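Local atomic coordinates of EF0056 (Enterococcus faecalis, PDB entry 6ORI), a protein that is a surface protein of unknown function, with probably immunoglobulin-like folding in its N-terminal region and a probable link to biofilm formation. Residues G48-F53 with N139-F144; A79-K84 with T143-L148. All coordinates share one frame; numbering follows the deposited sequence. Where two conformers were deposited one is given.

Contact 1: G48-F53 with N139-F144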
loop_
_atom_site.group_PDB
_atom_site.type_symbol
_atom_site.label_atom_id
_atom_site.label_comp_id
_atom_site.label_asym_id
_atom_site.label_seq_id
_atom_site.Cartn_x
_atom_site.Cartn_y
_atom_site.Cartn_z
ATOM N N GLY A 48 10.962 -12.763 20.101
ATOM C CA GLY A 48 11.507 -11.464 20.496
ATOM C C GLY A 48 10.410 -10.410 20.587
ATOM O O GLY A 48 9.218 -10.716 20.433
ATOM N N ASN A 49 10.808 -9.163 20.863
ATOM C CA ASN A 49 9.854 -8.088 21.117
ATOM C C ASN A 49 10.005 -6.918 20.164
ATOM O O ASN A 49 9.673 -5.779 20.509
ATOM C CB ASN A 49 9.947 -7.573 22.553
ATOM C CG ASN A 49 11.210 -6.805 22.814
ATOM O OD1 ASN A 49 12.286 -7.125 22.304
ATOM N ND2 ASN A 49 11.086 -5.772 23.609
ATOM N N THR A 50 10.512 -7.182 18.972
ATOM C CA THR A 50 10.727 -6.115 17.996
ATOM C C THR A 50 10.195 -6.445 16.604
ATOM O O THR A 50 10.194 -7.589 16.158
ATOM C CB THR A 50 12.231 -5.748 17.883
ATOM O OG1 THR A 50 13.000 -6.921 17.587
ATOM C CG2 THR A 50 12.718 -5.110 19.161
ATOM N N ILE A 51 9.769 -5.396 15.914
ATOM C CA ILE A 51 9.508 -5.482 14.474
ATOM C C ILE A 51 10.408 -4.475 13.771
ATOM O O ILE A 51 10.338 -3.276 14.056
ATOM C CB ILE A 51 8.034 -5.202 14.145
ATOM C CG1 ILE A 51 7.133 -6.281 14.745
ATOM C CG2 ILE A 51 7.815 -5.067 12.619
ATOM C CD1 ILE A 51 5.654 -5.982 14.625
ATOM N N ASP A 52 11.239 -4.952 12.851
ATOM C CA ASP A 52 12.101 -4.093 12.063
ATOM C C ASP A 52 11.313 -3.535 10.883
ATOM O O ASP A 52 10.433 -4.228 10.335
ATOM C CB ASP A 52 13.315 -4.869 11.526
ATOM C CG ASP A 52 14.315 -5.264 12.606
ATOM O OD1 ASP A 52 14.183 -4.857 13.783
ATOM O OD2 ASP A 52 15.268 -5.978 12.233
ATOM N N PHE A 53 11.667 -2.329 10.442
ATOM C CA PHE A 53 10.982 -1.704 9.304
ATOM C C PHE A 53 11.865 -0.659 8.653
ATOM O O PHE A 53 12.857 -0.233 9.233
ATOM C CB PHE A 53 9.615 -1.081 9.695
ATOM C CG PHE A 53 9.716 0.159 10.579
ATOM C CD1 PHE A 53 9.797 1.434 10.046
ATOM C CD2 PHE A 53 9.732 0.020 11.954
ATOM C CE1 PHE A 53 9.881 2.537 10.880
ATOM C CE2 PHE A 53 9.793 1.120 12.788
ATOM C CZ PHE A 53 9.883 2.372 12.258
ATOM N N ASN A 139 16.549 1.122 9.392
ATOM C CA ASN A 139 16.800 0.679 10.768
ATOM C C ASN A 139 15.668 1.067 11.700
ATOM O O ASN A 139 15.871 1.408 12.868
ATOM C CB ASN A 139 18.155 1.189 11.283
ATOM C CG ASN A 139 19.278 0.720 10.426
ATOM O OD1 ASN A 139 19.331 -0.444 10.049
ATOM N ND2 ASN A 139 20.163 1.627 10.079
ATOM N N GLY A 140 14.457 1.030 11.189
ATOM C CA GLY A 140 13.291 1.236 12.027
ATOM C C GLY A 140 13.077 0.056 12.936
ATOM O O GLY A 140 13.250 -1.082 12.533
ATOM N N VAL A 141 12.679 0.332 14.166
ATOM C CA VAL A 141 12.384 -0.708 15.145
ATOM C C VAL A 141 11.173 -0.281 15.956
ATOM O O VAL A 141 11.161 0.801 16.546
ATOM C CB VAL A 141 13.573 -0.991 16.118
ATOM C CG1 VAL A 141 13.188 -2.085 17.091
ATOM C CG2 VAL A 141 14.818 -1.398 15.372
ATOM N N ILE A 142 10.144 -1.121 15.949
ATOM C CA ILE A 142 9.058 -1.038 16.921
ATOM C C ILE A 142 9.403 -1.970 18.061
ATOM O O ILE A 142 9.586 -3.163 17.860
ATOM C CB ILE A 142 7.711 -1.470 16.332
ATOM C CG1 ILE A 142 7.335 -0.657 15.072
ATOM C CG2 ILE A 142 6.606 -1.327 17.404
ATOM C CD1 ILE A 142 6.161 -1.253 14.287
ATOM N N THR A 143 9.492 -1.431 19.263
ATOM C CA THR A 143 9.835 -2.208 20.454
ATOM C C THR A 143 8.600 -2.360 21.331
ATOM O O THR A 143 7.976 -1.372 21.693
ATOM C CB THR A 143 10.946 -1.497 21.248
ATOM O OG1 THR A 143 12.121 -1.399 20.453
ATOM C CG2 THR A 143 11.296 -2.260 22.517
ATOM N N PHE A 144 8.315 -3.596 21.734
ATOM C CA PHE A 144 7.116 -3.933 22.507
ATOM C C PHE A 144 7.428 -4.228 23.967
ATOM O O PHE A 144 8.546 -4.588 24.306
ATOM C CB PHE A 144 6.397 -5.147 21.869
ATOM C CG PHE A 144 5.775 -4.873 20.508
ATOM C CD1 PHE A 144 6.519 -5.016 19.362
ATOM C CD2 PHE A 144 4.466 -4.460 20.394
ATOM C CE1 PHE A 144 5.944 -4.751 18.109
ATOM C CE2 PHE A 144 3.893 -4.220 19.163
ATOM C CZ PHE A 144 4.652 -4.345 18.014
#

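Contact 2: A79-K84 with T143-L148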
loop_
_atom_site.group_PDB
_atom_site.type_symbol
_atom_site.label_atom_id
_atom_site.label_comp_id
_atom_site.label_asym_id
_atom_site.label_seq_id
_atom_site.Cartn_x
_atom_site.Cartn_y
_atom_site.Cartn_z
ATOM N N ALA A 79 -0.753 -1.775 19.240
ATOM C CA ALA A 79 -0.419 -0.486 19.821
ATOM C C ALA A 79 -0.455 -0.521 21.348
ATOM O O ALA A 79 0.366 0.126 22.021
ATOM C CB ALA A 79 -1.366 0.583 19.295
ATOM N N GLN A 80 -1.373 -1.290 21.913
ATOM C CA GLN A 80 -1.501 -1.358 23.363
ATOM C C GLN A 80 -0.211 -1.809 24.050
ATOM O O GLN A 80 -0.015 -1.522 25.230
ATOM C CB GLN A 80 -2.654 -2.288 23.731
ATOM C CG GLN A 80 -2.399 -3.723 23.341
ATOM C CD GLN A 80 -3.527 -4.681 23.715
ATOM O OE1 GLN A 80 -4.126 -4.556 24.777
ATOM N NE2 GLN A 80 -3.807 -5.649 22.829
ATOM N N TYR A 81 0.665 -2.489 23.313
ATOM C CA TYR A 81 1.915 -3.015 23.866
ATOM C C TYR A 81 3.170 -2.361 23.317
ATOM O O TYR A 81 4.278 -2.779 23.622
ATOM C CB TYR A 81 2.009 -4.541 23.666
ATOM C CG TYR A 81 1.003 -5.302 24.515
ATOM C CD1 TYR A 81 0.998 -5.154 25.896
ATOM C CD2 TYR A 81 0.070 -6.140 23.941
ATOM C CE1 TYR A 81 0.088 -5.838 26.689
ATOM C CE2 TYR A 81 -0.856 -6.834 24.737
ATOM C CZ TYR A 81 -0.829 -6.674 26.100
ATOM O OH TYR A 81 -1.743 -7.354 26.880
ATOM N N VAL A 82 3.038 -1.328 22.501
ATOM C CA VAL A 82 4.217 -0.637 21.974
ATOM C C VAL A 82 4.834 0.236 23.063
ATOM O O VAL A 82 4.128 0.996 23.723
ATOM C CB VAL A 82 3.885 0.239 20.763
ATOM C CG1 VAL A 82 5.074 1.098 20.350
ATOM C CG2 VAL A 82 3.442 -0.621 19.582
ATOM N N GLU A 83 6.144 0.102 23.266
ATOM C CA GLU A 83 6.869 0.978 24.177
ATOM C C GLU A 83 7.571 2.113 23.464
ATOM O O GLU A 83 7.571 3.239 23.955
ATOM C CB GLU A 83 7.892 0.190 24.995
ATOM C CG GLU A 83 8.645 1.116 25.959
ATOM C CD GLU A 83 9.399 0.405 27.050
ATOM O OE1 GLU A 83 9.047 -0.739 27.408
ATOM O OE2 GLU A 83 10.367 1.016 27.561
ATOM N N LYS A 84 8.190 1.834 22.329
ATOM C CA LYS A 84 9.014 2.808 21.644
ATOM C C LYS A 84 9.069 2.480 20.156
ATOM O O LYS A 84 9.037 1.309 19.791
ATOM C CB LYS A 84 10.423 2.728 22.290
ATOM C CG LYS A 84 11.591 3.380 21.587
ATOM C CD LYS A 84 12.922 3.115 22.368
ATOM C CE LYS A 84 13.237 1.613 22.629
ATOM N NZ LYS A 84 14.584 1.339 23.308
ATOM N N THR A 143 9.492 -1.431 19.263
ATOM C CA THR A 143 9.835 -2.208 20.454
ATOM C C THR A 143 8.600 -2.360 21.331
ATOM O O THR A 143 7.976 -1.372 21.693
ATOM C CB THR A 143 10.946 -1.497 21.248
ATOM O OG1 THR A 143 12.121 -1.399 20.453
ATOM C CG2 THR A 143 11.296 -2.260 22.517
ATOM N N PHE A 144 8.315 -3.596 21.734
ATOM C CA PHE A 144 7.116 -3.933 22.507
ATOM C C PHE A 144 7.428 -4.228 23.967
ATOM O O PHE A 144 8.546 -4.588 24.306
ATOM C CB PHE A 144 6.397 -5.147 21.869
ATOM C CG PHE A 144 5.775 -4.873 20.508
ATOM C CD1 PHE A 144 6.519 -5.016 19.362
ATOM C CD2 PHE A 144 4.466 -4.460 20.394
ATOM C CE1 PHE A 144 5.944 -4.751 18.109
ATOM C CE2 PHE A 144 3.893 -4.220 19.163
ATOM C CZ PHE A 144 4.652 -4.345 18.014
ATOM N N GLU A 145 6.409 -4.099 24.816
ATOM C CA GLU A 145 6.518 -4.390 26.251
ATOM C C GLU A 145 6.701 -5.859 26.556
ATOM O O GLU A 145 7.215 -6.219 27.621
ATOM C CB GLU A 145 5.238 -3.953 26.960
ATOM C CG GLU A 145 4.991 -2.470 26.933
ATOM C CD GLU A 145 3.634 -2.103 27.511
ATOM O OE1 GLU A 145 2.706 -2.950 27.470
ATOM O OE2 GLU A 145 3.491 -0.965 28.001
ATOM N N LYS A 146 6.229 -6.693 25.639
ATOM C CA LYS A 146 6.256 -8.151 25.780
ATOM C C LYS A 146 6.724 -8.728 24.471
ATOM O O LYS A 146 6.660 -8.079 23.425
ATOM C CB LYS A 146 4.838 -8.715 26.004
ATOM C CG LYS A 146 4.119 -8.251 27.228
ATOM C CD LYS A 146 2.673 -8.788 27.192
ATOM C CE LYS A 146 1.844 -8.286 28.362
ATOM N NZ LYS A 146 2.327 -8.834 29.658
ATOM N N ASN A 147 7.145 -9.979 24.486
ATOM C CA ASN A 147 7.460 -10.647 23.251
ATOM C C ASN A 147 6.215 -10.883 22.384
ATOM O O ASN A 147 5.098 -10.972 22.897
ATOM C CB ASN A 147 8.152 -11.970 23.528
ATOM C CG ASN A 147 9.551 -11.781 24.077
ATOM O OD1 ASN A 147 10.238 -10.816 23.747
ATOM N ND2 ASN A 147 9.989 -12.710 24.911
ATOM N N LEU A 148 6.428 -10.986 21.079
ATOM C CA LEU A 148 5.320 -11.031 20.152
ATOM C C LEU A 148 4.513 -12.316 20.274
ATOM O O LEU A 148 3.303 -12.276 20.064
ATOM C CB LEU A 148 5.836 -10.796 18.742
ATOM C CG LEU A 148 6.121 -9.300 18.553
ATOM C CD1 LEU A 148 7.150 -9.062 17.469
ATOM C CD2 LEU A 148 4.837 -8.547 18.241
HETATM O O HOH W 1 2.707 0.611 25.954
HETATM O O HOH W 2 6.636 -0.267 28.941
HETATM O O HOH W 3 12.386 0.964 19.108
#

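Contact 1: G48-F53 with N139-F144
Ile51 and Ile142 form the hydrogen-bonded pair at the middle of this antiparallel ladder, each backbone N-H given to the other's carbonyl; the bond from Ile142 N to Ile51 O is 2.9 Å and almost straight, 170° at the hydrogen. Phe53 and Gly140 make the next such pair, but less evenly: Phe53 N approaches Gly140 O from above the carbonyl plane, and the return bond from Gly140 N to Phe53 O is weak. At the other end Phe144 N binds Asn49 O. Here a side chain continues the ladder, for Asn49 ND2 donates to Phe144 O at 2.9 Å. CG of Asn49 sits between its backbone N and carbonyl carbon (chi1 70°), and Phe144 O lies close to the plane of the amide.

The ladder joins strands 50-59 and 135-144, with Asn49 just ahead of the first, in an antiparallel sheet consistent with an immunoglobulin-like protein; strands 31-38 and 82-87 lie beyond.

Most of the apolar packing is on the face of Ile51, Phe53 and Ile142. Gly140 CA stands over the centre of the Phe53 ring in a CH-pi contact, 3.5 Å from the centroid, and Ile142 CG1 reaches Phe53 CE2 at 3.8 Å. Further along, the tip of Ile51, CD1, meets Phe144 CE1 at 3.7 Å. On the other face Thr50 CG2 packs against Val141 CG1 at 3.7 Å, while Asp52 lies alongside Val141, OD1 beside CG2.

Contact 2: A79-K84 with T143-L148
Val82 and Phe144 make the tight, buried side: CG2 of the valine lies 3.7 Å from Phe144 CE2, and Leu148 CD2 lies over one face of the same ring, toward its rim. Tyr81 CB comes near CD2 of Phe144, and Ile151 of helix 148-155 also packs on that phenylalanine. Tyr81 O, within the type I turn from Ala79 to Val82, takes the N-H of Glu145 at 2.8 Å.

Next along the ladder is a classic beta bulge, where the start of strand 82-87 meets the end of strand 135-144. Thr143 O accepts from two successive amides, Glu83 N at 2.8 Å and Lys84 N at 3.3 Å, while Thr143 N returns a nearly straight bond to Lys84 O. The extra residue turns the side chain of Glu83 toward the other strand.

Outward, the contact is carried by long side chains and water. Lys146 CD lies over one face of the Tyr81 ring and Gln80 CG over the opposite one; Lys146 CE comes within 3.4 Å of Tyr81 CE1. Glu145 has two conformers; for the one given only, OE1 sits at the ring's edge, in plane, a water donates to Val82 O and Glu145 OE2, and a second weakly spans Glu83 OE1 and Glu145 OE2. Lys84 runs alongside Thr143, extended as far as CD and bent at chi3 (55°), which places CE 3.9 Å from Thr143 OG1.

Strand 135-144 runs through both contacts and has a different neighbour on each edge, strand 50-59 in contact 1 and strand 82-87 in contact 2; Thr143 and Phe144 serve both. Both are partly buried, contact 1 more so, with 5 of 11 touching residues buried against 2 of 9 in contact 2, where 4 are exposed. Contact 1 is a regular ladder with a hydrophobic face, whereas contact 2 sits at the strand's end, where a bulge and a turn break the regularity and charged side chains and waters replace much of the apolar packing. Phe144 is held between the two neighbouring strands. The loop before strand 50-59 meets the start of helix 148-155, Gly48 O probably accepting a hydrogen bond from Leu148 N.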